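Local atomic coordinates of mitochondrial enolase superfamily member 1 (Homo sapiens, PDB entry 4A35), a protein that catalyses the magnesium-dependent dehydration of L-fuconate to 2-keto-3-deoxy-L-fuconate, a step in the breakdown of L-fucose. Residues A[209-212]-A[213-217]. Numbering follows the deposited sequence.
Sequences CAQA and LKDGW
Q211 and D215 join side chains one turn apart where helix 202-214 ends in a Schellman motif, just before strand 219-223 of the TIM-barrel-like domain of this enolase superfamily enzyme. The chain of Q211 leaves with CG anti to the backbone N (chi1 -176°) and then bends at chi2, which carries the amide forward along the helix, toward D215. NE2 of Q211 gives a hydrogen bond of 2.7 Å to OD1 of D215, well bent at the hydrogen (139°). The carboxylate oxygen lies close to the amide plane, whereas NE2 meets OD1 on its syn side but out of the carboxylate plane; the two flat groups are turned 46° apart. The extended chain of K214 passes this amide, with CD 3.9 Å from NE2 of Q211. The motif closes at G216, whose positive phi turns the chain out of the helix: G216 N bonds to O of L213, and W217 N to O of A212 at 3.0 Å, from above the carbonyl plane. L213 brings CG to 3.4 Å from O of C209; A212 and L213 both pack on F220, and buried C209 reaches helix 228-242. The W217 indole meets the ring of Y388 at a shallow angle. CD1 of W217, at the edge of the indole, lies 4.0 Å from CB of A212 and 3.4 Å from O of A212, which sits near the indole plane.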
# COMPACT_ATOMS: atom_id res chain seq x y z
N CYS A 209 -19.99 -26.36 -14.95
CA CYS A 209 -20.63 -26.89 -13.73
C CYS A 209 -20.74 -28.41 -13.78
O CYS A 209 -20.31 -29.09 -12.85
CB CYS A 209 -22.00 -26.26 -13.53
SG CYS A 209 -21.93 -24.54 -12.98
N ALA A 210 -21.32 -28.95 -14.89
CA ALA A 210 -21.48 -30.39 -15.07
C ALA A 210 -20.14 -31.10 -14.99
O ALA A 210 -20.04 -32.14 -14.32
CB ALA A 210 -22.16 -30.67 -16.42
N GLN A 211 -19.09 -30.54 -15.63
CA GLN A 211 -17.76 -31.17 -15.60
C GLN A 211 -17.19 -31.17 -14.16
O GLN A 211 -16.74 -32.21 -13.67
CB GLN A 211 -16.81 -30.48 -16.59
CG GLN A 211 -15.43 -31.14 -16.68
CD GLN A 211 -15.49 -32.54 -17.28
OE1 GLN A 211 -15.95 -32.74 -18.41
NE2 GLN A 211 -15.02 -33.53 -16.53
N ALA A 212 -17.28 -30.02 -13.45
CA ALA A 212 -16.81 -29.93 -12.06
C ALA A 212 -17.56 -30.94 -11.17
O ALA A 212 -16.93 -31.68 -10.42
CB ALA A 212 -17.02 -28.50 -11.54
N LEU A 213 -18.91 -31.00 -11.31
CA LEU A 213 -19.70 -31.95 -10.50
C LEU A 213 -19.26 -33.42 -10.77
O LEU A 213 -19.06 -34.20 -9.82
CB LEU A 213 -21.20 -31.78 -10.77
CG LEU A 213 -21.83 -30.51 -10.21
CD1 LEU A 213 -23.18 -30.25 -10.86
CD2 LEU A 213 -21.89 -30.52 -8.65
N LYS A 214 -19.07 -33.75 -12.06
CA LYS A 214 -18.60 -35.08 -12.51
C LYS A 214 -17.21 -35.40 -11.90
O LYS A 214 -17.01 -36.51 -11.38
CB LYS A 214 -18.58 -35.10 -14.05
CG LYS A 214 -18.08 -36.38 -14.71
CD LYS A 214 -17.89 -36.15 -16.21
CE LYS A 214 -17.37 -37.40 -16.91
NZ LYS A 214 -16.85 -37.10 -18.28
N ASP A 215 -16.28 -34.40 -11.89
CA ASP A 215 -14.92 -34.52 -11.35
C ASP A 215 -14.86 -34.60 -9.82
O ASP A 215 -13.75 -34.75 -9.28
CB ASP A 215 -14.02 -33.35 -11.84
CG ASP A 215 -13.75 -33.32 -13.35
OD1 ASP A 215 -14.16 -34.26 -14.05
OD2 ASP A 215 -13.21 -32.31 -13.83
N GLY A 216 -16.01 -34.47 -9.13
CA GLY A 216 -16.08 -34.56 -7.68
C GLY A 216 -16.14 -33.25 -6.90
O GLY A 216 -16.11 -33.28 -5.67
N TRP A 217 -16.20 -32.08 -7.58
CA TRP A 217 -16.28 -30.81 -6.83
C TRP A 217 -17.67 -30.64 -6.19
O TRP A 217 -18.67 -30.95 -6.82
CB TRP A 217 -15.94 -29.59 -7.72
CG TRP A 217 -14.52 -29.63 -8.19
CD1 TRP A 217 -14.05 -30.17 -9.36
CD2 TRP A 217 -13.36 -29.28 -7.41
NE1 TRP A 217 -12.67 -30.10 -9.39
CE2 TRP A 217 -12.23 -29.53 -8.22
CE3 TRP A 217 -13.18 -28.70 -6.15
CZ2 TRP A 217 -10.92 -29.25 -7.78
CZ3 TRP A 217 -11.90 -28.40 -5.72
CH2 TRP A 217 -10.78 -28.69 -6.51